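Local coordinates for protein pentalenene synthase (Streptomyces chartreusis NRRL 3882, PDB 6Q4S) that probably converts (2E,6E)-farnesyl diphosphate, with magnesium as cofactor, into the bicyclic sesquiterpenol 7-epi-alpha-eudesmol, as a class I terpene synthase, at residues R34-S38 / L78-Q82; V68-W72 / K128-H132; E96-L101 / R114-T120; R194-P199 / R293-E299. The contacts are given in a common frame with arbitrary orientation. Residues are numbered along the deposited sequence.

The contacts join helices and loops of an all-helical terpene synthase. Interactions 1 and 2 share helix 63-79, and interactions 2 and 3 share helix 118-131. Interactions 1 and 3 touch, with centres about 13 Å apart: Phe79 packs on Val97 and Ile119, so the helix end before the DDXXD motif rests on interaction 3. Along the chain interactions 1 and 2 interleave, interaction 3 falls between the two segments of interaction 2, and interaction 4 comes last. Interaction 4 lies across the chain's centre from interaction 1, their centres about 34 Å apart. Interactions 1 and 3 thus border the probable magnesium site; 2 and 4 lie away from it. Interaction 3 also borders the second subunit.

Interaction 1: R34-S38 / L78-Q82; sequences RLVRS and LFDDQ
Segment 34-38 is the loop between helices 19-32 and 39-47. Arg34 has positive phi (66°) and closes the first helix in a Schellman motif; Ser38 is the N-cap of the second. Leu78 lies at the end of helix 63-79; Asp80, Asp81 and Gln82 begin the DDXXD motif, whose Asp80 probably binds magnesium, as in a close relative. The nearest CA atoms are those of Leu35 and Gln82, 7.3 Å apart. Leu78 (m, t) points toward the loop; its CD1 lies 3.8 Å from Leu35 CB and 4.5 Å from Val36 CG1. Phe79 O accepts a 3.0 Å hydrogen bond from Gln82 N. Asp81 O lies 3.6 Å from Arg37 NH2, near the guanidinium plane. Gln82 (chi1 m, chi2 m) folds its end back to the loop, and its NE2 donates to Leu35 O at 2.9 Å. Leu78 gives Leu35 and Val36 an apolar seat, while the one cross-segment hydrogen bond uses Gln82, not an aspartate, so the loop meets the motif without engaging the Asp80 or Asp81 carboxylates.

Interaction 2: V68-W72 / K128-H132; sequences VLMNW and KYLSH
Two helical segments meet here through side chains alone, with no hydrogen bond between them. Val68 to Trp72 is regular helix, with Trp72 N bonded to Val68 O at 2.9 Å. Lys128 to Ser131 is the last turn of helix 118-131, and His132 leaves it with psi 126°. The CA atoms of Val68 and Tyr129 come nearest, at 7.1 Å.

Apolar contacts make up most of the interface. Val68 (t) points toward the other helix. Its CG1 lies 3.8 Å from Tyr129 CB and 4.2 Å from Leu130 CD1. Leu69 starts sideways, but its CD2 comes within 3.9 Å of Leu130 CD1. Leu130 (t, p) therefore reaches Val68, Leu69 and Trp72, and it has the largest area covered across the contact.

The aromatic contact is a CH-pi interaction. Trp72 has chi1 t and chi2 42°, which presents one ring face to Leu130. Leu130 CD2 sits 4.1 Å from the centroid of the five-membered ring, 11° off its normal. Tyr129 (chi1 m) flanks Val68.

This is apolar helix-helix packing, away from the annotated sites, in the helical bundle of a terpene synthase. Trp72 also meets the rings of Trp123 and Trp146 and touches Ala189 of helix 183-194. Met70 faces helices 19-32 and 50-57, so helix 63-79 is packed between these helices and helix 118-131.

Interaction 3: E96-L101 / R114-T120; sequences EVAREL and RVACPIT
In the all-helical terpene synthase fold, helix 90-103 packs here against the N-terminal end of helix 118-131 and the loop before it. Segment 96-101 is regular helix. Val115 to Cys117 are extended, Cys117 is the N-cap, and Pro118 to Thr120 begin helix 118-131. The CA atoms of Glu100 and Val115 are 6.4 Å apart, those of Leu101 and Thr120 6.3 Å.

Glu100 (chi1 t, chi2 p) turns its carboxylate to the backbone of the loop. Its OE2 accepts from Val115 N at 3.0 Å, nearly linearly, and its OE1 accepts a weak bond from Arg114 N at 3.1 Å. The same carboxylate makes salt bridges to Arg107 and to Arg99 of the second subunit, so the contact lies at the dimer interface. Arg114 is extended (t, t, t); its end leads away to Asp92 and Asp158 of the second subunit.

Val97 (t) sends CG1 to within 3.5 Å of Ile119 CG2 and 3.9 Å of Thr120 CG2. Ile119 points toward helix 90-103 with chi1 t and chi2 149°, between wells. Leu101 (m, t) brings CD2 to 4.0 Å from Thr120 CG2. Phe79 of helix 63-79 touches both Val97 and Ile119.

Thr120 (p) puts CG2 3.7 Å from Glu100 CG. Its OG1 accepts from Cys117 N at 3.0 Å, the N3-to-N-cap half of a capping box, and donates to Val115 O at 2.5 Å.

Interaction 4: R194-P199 / R293-E299; sequences RGFEVP and RVRMGVE
Met296 lies over one face of the Phe196 ring. Met296 CB is 3.7 Å from the Phe196 ring centroid, 15° off the normal, a CH-pi contact. Met296 SD is 4.5 Å from that centroid, a Met-aromatic contact. Met296 is m, t, m; Phe196 is p with chi2 -78°.

Segment 293-299 is regular helix. Arg194 ends helix 183-194; Gly195, with phi 89°, leaves it, residues 196 to 198 are extended, and Pro199 is the N-cap of helix 200-203. Val198 and Arg293 have the nearest CA atoms, 5.4 Å apart.

Arg293 (m, t, p) grips the loop backbone. Its NE and NH2 donate to Glu197 O at 2.9 and 3.1 Å, and Pro199 CG lies over its guanidinium face, 3.6 Å from NH2. Gly297 leaves room for Val198, whose CG2 is 3.7 Å from Gly297 CA; a CB there would clash. Pro199 CD packs on Val294 CG2 at 3.9 Å.

Arg194 is fully extended. Its NH1 makes a salt bridge to Glu299 OE1 at 3.1 Å, and Glu299 OE2 pairs with Arg295 NH1 at 2.7 Å. A water joins Arg194 NH1 (2.7 Å) to Met296 O (2.6 Å).

This is an interhelical loop laid along helix 288-313 of the terpene synthase fold, held by the Met-aromatic contact, the Arg293 bonds to Glu197 O and the Arg194-Glu299-Arg295 salt-bridge network.

Interaction 1: R34-S38 / L78-Q82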
# COMPACT_ATOMS: atom_id res chain seq x y z
N ARG A 34 14.73 -9.43 21.08
CA ARG A 34 14.44 -10.84 21.21
C ARG A 34 14.27 -11.54 19.86
O ARG A 34 13.64 -12.59 19.79
CB ARG A 34 13.25 -11.10 22.16
CG ARG A 34 13.42 -10.42 23.51
CD ARG A 34 12.12 -10.18 24.27
NE ARG A 34 12.02 -11.01 25.47
CZ ARG A 34 12.75 -10.89 26.59
NH1 ARG A 34 13.71 -9.97 26.74
NH2 ARG A 34 12.52 -11.73 27.61
N LEU A 35 14.95 -11.01 18.84
CA LEU A 35 14.97 -11.61 17.49
C LEU A 35 15.85 -12.82 17.40
O LEU A 35 15.64 -13.66 16.55
CB LEU A 35 15.40 -10.58 16.45
CG LEU A 35 14.42 -9.40 16.41
CD1 LEU A 35 14.93 -8.32 15.51
CD2 LEU A 35 13.04 -9.91 15.94
N VAL A 36 16.89 -12.88 18.23
CA VAL A 36 17.63 -14.09 18.44
C VAL A 36 17.43 -14.48 19.91
O VAL A 36 17.25 -13.59 20.81
CB VAL A 36 19.12 -13.95 18.08
CG1 VAL A 36 19.32 -13.43 16.67
CG2 VAL A 36 19.84 -13.06 19.05
N ARG A 37 17.50 -15.79 20.14
CA ARG A 37 17.15 -16.40 21.45
C ARG A 37 18.27 -17.27 22.10
O ARG A 37 18.13 -17.67 23.23
CB ARG A 37 15.89 -17.27 21.27
CG ARG A 37 14.64 -16.49 20.80
CD ARG A 37 13.40 -17.37 20.56
NE ARG A 37 13.60 -18.42 19.55
CZ ARG A 37 13.54 -18.26 18.21
NH1 ARG A 37 13.29 -17.07 17.64
NH2 ARG A 37 13.73 -19.32 17.42
N SER A 38 19.33 -17.57 21.37
CA SER A 38 20.43 -18.38 21.86
C SER A 38 21.72 -17.88 21.27
O SER A 38 21.75 -17.25 20.20
CB SER A 38 20.23 -19.85 21.49
OG SER A 38 20.56 -20.10 20.14
N LEU A 78 15.70 -12.51 9.28
CA LEU A 78 15.38 -13.32 10.43
C LEU A 78 13.96 -13.85 10.35
O LEU A 78 13.63 -14.79 11.04
CB LEU A 78 15.54 -12.54 11.72
CG LEU A 78 17.02 -12.48 12.14
CD1 LEU A 78 17.25 -11.48 13.24
CD2 LEU A 78 17.55 -13.88 12.49
N PHE A 79 13.14 -13.22 9.54
CA PHE A 79 11.70 -13.53 9.49
C PHE A 79 11.39 -15.04 9.46
O PHE A 79 10.87 -15.53 10.50
CB PHE A 79 11.02 -12.70 8.40
CG PHE A 79 9.56 -12.96 8.23
CD1 PHE A 79 8.77 -13.31 9.26
CD2 PHE A 79 8.99 -12.76 7.00
CE1 PHE A 79 7.41 -13.53 9.07
CE2 PHE A 79 7.63 -12.99 6.80
CZ PHE A 79 6.85 -13.40 7.85
N ASP A 80 11.74 -15.81 8.41
CA ASP A 80 11.57 -17.36 8.50
C ASP A 80 11.93 -18.02 9.85
O ASP A 80 11.18 -18.83 10.41
CB ASP A 80 12.28 -18.16 7.39
CG ASP A 80 13.34 -17.36 6.67
OD1 ASP A 80 14.36 -17.01 7.33
OD2 ASP A 80 13.11 -17.07 5.46
N ASP A 81 13.07 -17.59 10.39
CA ASP A 81 13.65 -18.19 11.60
C ASP A 81 12.92 -17.81 12.92
O ASP A 81 13.31 -18.25 13.98
CB ASP A 81 15.19 -17.91 11.65
CG ASP A 81 15.93 -18.29 10.32
OD1 ASP A 81 15.30 -18.89 9.42
OD2 ASP A 81 17.12 -17.98 10.15
N GLN A 82 11.84 -17.05 12.86
CA GLN A 82 11.09 -16.72 14.07
C GLN A 82 10.12 -17.82 14.51
O GLN A 82 9.61 -17.77 15.63
CB GLN A 82 10.34 -15.39 13.87
CG GLN A 82 11.26 -14.20 13.64
CD GLN A 82 12.12 -13.90 14.88
OE1 GLN A 82 11.60 -13.45 15.87
NE2 GLN A 82 13.40 -14.16 14.81

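Interaction 2: V68-W72 / K128-H132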
# COMPACT_ATOMS: atom_id res chain seq x y z
N VAL A 68 19.36 2.03 12.19
CA VAL A 68 17.96 1.75 11.87
C VAL A 68 17.93 0.86 10.61
O VAL A 68 17.22 -0.13 10.57
CB VAL A 68 17.23 3.08 11.62
CG1 VAL A 68 15.82 2.86 11.01
CG2 VAL A 68 17.10 3.83 12.92
N LEU A 69 18.76 1.19 9.62
CA LEU A 69 18.84 0.38 8.39
C LEU A 69 19.32 -1.05 8.61
O LEU A 69 18.72 -1.99 8.07
CB LEU A 69 19.57 1.10 7.28
CG LEU A 69 18.88 2.34 6.74
CD1 LEU A 69 19.91 3.28 6.14
CD2 LEU A 69 17.70 2.10 5.77
N MET A 70 20.33 -1.26 9.44
CA MET A 70 20.76 -2.58 9.78
C MET A 70 19.68 -3.32 10.55
O MET A 70 19.46 -4.52 10.35
CB MET A 70 22.02 -2.59 10.61
CG MET A 70 23.21 -1.95 9.88
SD MET A 70 24.67 -1.99 10.95
CE MET A 70 25.85 -1.49 9.69
N ASN A 71 19.01 -2.61 11.47
CA ASN A 71 17.99 -3.25 12.22
C ASN A 71 16.87 -3.80 11.22
O ASN A 71 16.44 -4.96 11.30
CB ASN A 71 17.41 -2.29 13.28
CG ASN A 71 18.41 -1.91 14.37
OD1 ASN A 71 19.41 -2.59 14.60
ND2 ASN A 71 18.03 -0.89 15.13
N TRP A 72 16.40 -2.93 10.38
CA TRP A 72 15.46 -3.29 9.32
C TRP A 72 15.90 -4.47 8.45
O TRP A 72 15.20 -5.46 8.35
CB TRP A 72 15.27 -2.13 8.44
CG TRP A 72 14.30 -2.31 7.37
CD1 TRP A 72 13.09 -2.92 7.43
CD2 TRP A 72 14.47 -1.85 6.07
NE1 TRP A 72 12.47 -2.86 6.21
CE2 TRP A 72 13.30 -2.22 5.34
CE3 TRP A 72 15.50 -1.19 5.41
CZ2 TRP A 72 13.12 -1.86 4.02
CZ3 TRP A 72 15.34 -0.87 4.12
CH2 TRP A 72 14.15 -1.20 3.42
N LYS A 128 8.53 3.52 12.49
CA LYS A 128 8.47 4.85 13.05
C LYS A 128 9.71 5.67 12.70
O LYS A 128 9.59 6.83 12.27
CB LYS A 128 8.28 4.73 14.55
CG LYS A 128 8.25 6.08 15.29
CD LYS A 128 7.90 5.86 16.75
CE LYS A 128 8.94 4.95 17.43
NZ LYS A 128 8.67 4.84 18.90
N TYR A 129 10.90 5.06 12.79
CA TYR A 129 12.12 5.79 12.33
C TYR A 129 12.29 5.90 10.84
O TYR A 129 12.73 6.93 10.32
CB TYR A 129 13.35 5.12 12.90
CG TYR A 129 13.43 5.24 14.42
CD1 TYR A 129 13.45 6.48 15.03
CD2 TYR A 129 13.45 4.10 15.23
CE1 TYR A 129 13.52 6.60 16.41
CE2 TYR A 129 13.54 4.22 16.61
CZ TYR A 129 13.56 5.47 17.19
OH TYR A 129 13.63 5.59 18.54
N LEU A 130 12.03 4.80 10.14
CA LEU A 130 12.21 4.79 8.69
C LEU A 130 11.26 5.77 8.03
O LEU A 130 11.62 6.44 7.05
CB LEU A 130 11.97 3.36 8.22
CG LEU A 130 12.64 2.80 7.01
CD1 LEU A 130 14.15 2.79 7.19
CD2 LEU A 130 12.12 1.37 6.82
N SER A 131 10.02 5.90 8.54
CA SER A 131 9.06 6.88 7.93
C SER A 131 9.26 8.35 8.37
O SER A 131 8.68 9.28 7.78
CB SER A 131 7.62 6.49 8.28
OG SER A 131 7.35 6.50 9.66
N HIS A 132 10.08 8.53 9.36
CA HIS A 132 10.28 9.86 9.97
C HIS A 132 10.81 10.87 8.93
O HIS A 132 11.76 10.60 8.22
CB HIS A 132 11.20 9.79 11.20
CG HIS A 132 11.38 11.12 11.85
ND1 HIS A 132 10.39 11.72 12.61
CD2 HIS A 132 12.39 12.02 11.77
CE1 HIS A 132 10.80 12.91 13.00
NE2 HIS A 132 12.01 13.12 12.50

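Interaction 3: E96-L101 / R114-T120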
# COMPACT_ATOMS: atom_id res chain seq x y z
N GLU A 96 0.11 -14.99 8.62
CA GLU A 96 -0.42 -14.17 9.66
C GLU A 96 0.54 -13.04 10.12
O GLU A 96 0.14 -11.86 10.27
CB GLU A 96 -0.92 -15.02 10.84
CG GLU A 96 -1.48 -14.25 12.00
CD GLU A 96 -2.08 -15.08 13.17
OE1 GLU A 96 -1.72 -16.30 13.39
OE2 GLU A 96 -2.91 -14.46 13.90
N VAL A 97 1.81 -13.40 10.30
CA VAL A 97 2.79 -12.44 10.75
C VAL A 97 3.16 -11.50 9.63
O VAL A 97 3.24 -10.30 9.87
CB VAL A 97 4.04 -13.17 11.35
CG1 VAL A 97 5.13 -12.15 11.64
CG2 VAL A 97 3.60 -13.92 12.60
N ALA A 98 3.29 -12.02 8.41
CA ALA A 98 3.60 -11.19 7.26
C ALA A 98 2.58 -10.11 7.07
O ALA A 98 2.93 -8.96 6.76
CB ALA A 98 3.72 -11.97 5.98
N ARG A 99 1.31 -10.47 7.21
CA ARG A 99 0.22 -9.47 7.06
C ARG A 99 0.23 -8.40 8.12
O ARG A 99 -0.17 -7.29 7.83
CB ARG A 99 -1.14 -10.18 7.03
CG ARG A 99 -1.25 -10.95 5.73
CD ARG A 99 -2.52 -11.74 5.51
NE ARG A 99 -2.47 -12.40 4.19
CZ ARG A 99 -3.55 -12.90 3.56
NH1 ARG A 99 -4.75 -12.83 4.14
NH2 ARG A 99 -3.42 -13.45 2.38
N GLU A 100 0.69 -8.71 9.34
CA GLU A 100 0.89 -7.68 10.38
C GLU A 100 2.01 -6.77 9.94
O GLU A 100 1.89 -5.55 10.00
CB GLU A 100 1.20 -8.32 11.78
CG GLU A 100 1.33 -7.30 12.89
CD GLU A 100 0.02 -6.62 13.22
OE1 GLU A 100 -0.06 -5.38 13.31
OE2 GLU A 100 -0.98 -7.35 13.42
N LEU A 101 3.07 -7.31 9.37
CA LEU A 101 4.14 -6.47 8.82
C LEU A 101 3.67 -5.60 7.65
O LEU A 101 4.09 -4.44 7.47
CB LEU A 101 5.31 -7.35 8.44
CG LEU A 101 5.93 -8.30 9.49
CD1 LEU A 101 7.06 -9.10 8.82
CD2 LEU A 101 6.44 -7.48 10.64
N ARG A 114 -1.32 -5.76 16.16
CA ARG A 114 -2.39 -6.60 16.68
C ARG A 114 -1.88 -8.00 17.03
O ARG A 114 -2.22 -8.54 18.03
CB ARG A 114 -3.52 -6.66 15.62
CG ARG A 114 -4.87 -7.14 16.11
CD ARG A 114 -6.01 -7.02 15.06
NE ARG A 114 -7.33 -7.33 15.65
CZ ARG A 114 -7.75 -8.53 16.05
NH1 ARG A 114 -7.02 -9.62 15.84
NH2 ARG A 114 -8.95 -8.67 16.64
N VAL A 115 -1.15 -8.60 16.12
CA VAL A 115 -0.32 -9.81 16.33
C VAL A 115 1.04 -9.32 16.95
O VAL A 115 1.83 -8.69 16.26
CB VAL A 115 -0.09 -10.47 14.96
CG1 VAL A 115 0.81 -11.70 15.02
CG2 VAL A 115 -1.42 -10.88 14.36
N ALA A 116 1.23 -9.53 18.25
CA ALA A 116 2.46 -9.12 18.99
C ALA A 116 3.42 -10.29 19.11
O ALA A 116 3.14 -11.30 19.74
CB ALA A 116 2.10 -8.63 20.39
N CYS A 117 4.54 -10.21 18.41
CA CYS A 117 5.60 -11.18 18.58
C CYS A 117 6.86 -10.37 18.39
O CYS A 117 6.77 -9.20 18.04
CB CYS A 117 5.40 -12.36 17.63
SG CYS A 117 5.60 -12.05 15.87
N PRO A 118 8.04 -10.95 18.66
CA PRO A 118 9.23 -10.12 18.58
C PRO A 118 9.38 -9.38 17.23
O PRO A 118 9.66 -8.17 17.22
CB PRO A 118 10.37 -11.14 18.79
CG PRO A 118 9.76 -12.18 19.65
CD PRO A 118 8.33 -12.29 19.20
N ILE A 119 9.21 -10.08 16.12
CA ILE A 119 9.36 -9.44 14.80
C ILE A 119 8.38 -8.27 14.56
O ILE A 119 8.79 -7.23 14.02
CB ILE A 119 9.32 -10.45 13.68
CG1 ILE A 119 9.85 -9.82 12.39
CG2 ILE A 119 7.91 -10.96 13.42
CD1 ILE A 119 10.53 -10.86 11.55
N THR A 120 7.13 -8.38 15.02
CA THR A 120 6.11 -7.35 14.69
C THR A 120 6.34 -6.14 15.56
O THR A 120 6.20 -5.02 15.10
CB THR A 120 4.67 -7.87 14.78
OG1 THR A 120 4.32 -8.35 16.11
CG2 THR A 120 4.47 -8.99 13.79

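Interaction 4: R194-P199 / R293-E299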
# COMPACT_ATOMS: atom_id res chain seq x y z
N ARG A 194 19.44 8.90 2.58
CA ARG A 194 20.21 10.00 2.11
C ARG A 194 19.51 11.34 2.22
O ARG A 194 20.15 12.37 2.12
CB ARG A 194 20.59 9.73 0.69
CG ARG A 194 21.70 10.65 0.18
CD ARG A 194 22.06 10.27 -1.25
NE ARG A 194 23.20 11.04 -1.72
CZ ARG A 194 23.77 10.90 -2.90
NH1 ARG A 194 23.34 10.00 -3.80
NH2 ARG A 194 24.78 11.68 -3.19
N GLY A 195 18.19 11.36 2.38
CA GLY A 195 17.45 12.58 2.75
C GLY A 195 17.04 13.35 1.54
O GLY A 195 17.25 14.54 1.47
N PHE A 196 16.46 12.68 0.55
CA PHE A 196 15.86 13.36 -0.54
C PHE A 196 14.63 12.54 -0.95
O PHE A 196 14.45 11.45 -0.45
CB PHE A 196 16.86 13.48 -1.70
CG PHE A 196 17.14 12.16 -2.41
CD1 PHE A 196 18.00 11.23 -1.86
CD2 PHE A 196 16.51 11.84 -3.59
CE1 PHE A 196 18.23 10.00 -2.47
CE2 PHE A 196 16.74 10.60 -4.21
CZ PHE A 196 17.57 9.68 -3.62
N GLU A 197 13.85 13.05 -1.88
CA GLU A 197 12.78 12.32 -2.53
C GLU A 197 12.81 12.54 -4.00
O GLU A 197 13.00 13.66 -4.47
CB GLU A 197 11.42 12.71 -1.99
CG GLU A 197 11.25 12.21 -0.55
CD GLU A 197 9.85 12.40 0.05
OE1 GLU A 197 8.87 12.53 -0.80
OE2 GLU A 197 9.79 12.41 1.36
N VAL A 198 12.61 11.46 -4.74
CA VAL A 198 12.65 11.52 -6.21
C VAL A 198 11.36 12.19 -6.67
O VAL A 198 10.29 11.85 -6.13
CB VAL A 198 12.76 10.12 -6.86
CG1 VAL A 198 12.63 10.21 -8.40
CG2 VAL A 198 14.08 9.48 -6.55
N PRO A 199 11.42 13.11 -7.68
CA PRO A 199 10.15 13.75 -8.13
C PRO A 199 9.14 12.76 -8.60
O PRO A 199 9.49 11.86 -9.40
CB PRO A 199 10.61 14.70 -9.25
CG PRO A 199 11.98 15.09 -8.80
CD PRO A 199 12.59 13.83 -8.20
N ARG A 293 17.82 15.39 -7.92
CA ARG A 293 17.13 14.42 -7.05
C ARG A 293 16.93 13.09 -7.82
O ARG A 293 17.12 12.03 -7.25
CB ARG A 293 15.80 15.02 -6.52
CG ARG A 293 16.01 16.10 -5.43
CD ARG A 293 14.82 17.09 -5.38
NE ARG A 293 13.55 16.37 -5.26
CZ ARG A 293 12.34 16.81 -5.58
NH1 ARG A 293 12.14 18.03 -6.05
NH2 ARG A 293 11.29 16.01 -5.42
N VAL A 294 16.56 13.19 -9.10
CA VAL A 294 16.58 12.05 -10.04
C VAL A 294 17.90 11.31 -10.07
O VAL A 294 17.99 10.05 -9.79
CB VAL A 294 16.12 12.48 -11.44
CG1 VAL A 294 16.33 11.35 -12.48
CG2 VAL A 294 14.66 12.84 -11.40
N ARG A 295 18.96 12.08 -10.31
CA ARG A 295 20.31 11.52 -10.33
C ARG A 295 20.60 10.77 -9.04
O ARG A 295 21.12 9.66 -9.09
CB ARG A 295 21.39 12.59 -10.62
CG ARG A 295 22.83 12.08 -10.52
CD ARG A 295 23.91 13.16 -10.68
NE ARG A 295 23.78 14.20 -9.65
CZ ARG A 295 24.10 14.05 -8.36
NH1 ARG A 295 24.61 12.92 -7.86
NH2 ARG A 295 23.91 15.07 -7.53
N MET A 296 20.24 11.34 -7.89
CA MET A 296 20.44 10.62 -6.62
C MET A 296 19.60 9.30 -6.54
O MET A 296 20.04 8.31 -5.91
CB MET A 296 20.13 11.53 -5.41
CG MET A 296 21.23 12.57 -5.11
SD MET A 296 20.97 13.55 -3.57
CE MET A 296 19.53 14.50 -4.11
N GLY A 297 18.41 9.36 -7.09
CA GLY A 297 17.52 8.18 -7.26
C GLY A 297 18.18 7.05 -8.02
O GLY A 297 18.17 5.88 -7.59
N VAL A 298 18.81 7.41 -9.13
CA VAL A 298 19.53 6.44 -9.95
C VAL A 298 20.71 5.90 -9.17
O VAL A 298 20.97 4.69 -9.17
CB VAL A 298 19.95 7.08 -11.30
CG1 VAL A 298 20.80 6.12 -12.11
CG2 VAL A 298 18.73 7.54 -12.06
N GLU A 299 21.39 6.74 -8.41
CA GLU A 299 22.49 6.23 -7.60
C GLU A 299 22.07 5.23 -6.53
O GLU A 299 22.85 4.31 -6.24
CB GLU A 299 23.34 7.37 -7.00
CG GLU A 299 24.03 8.23 -8.05
CD GLU A 299 24.82 9.42 -7.44
OE1 GLU A 299 25.21 9.47 -6.21
OE2 GLU A 299 25.04 10.32 -8.25
O HOH W 1 21.40 8.07 -3.71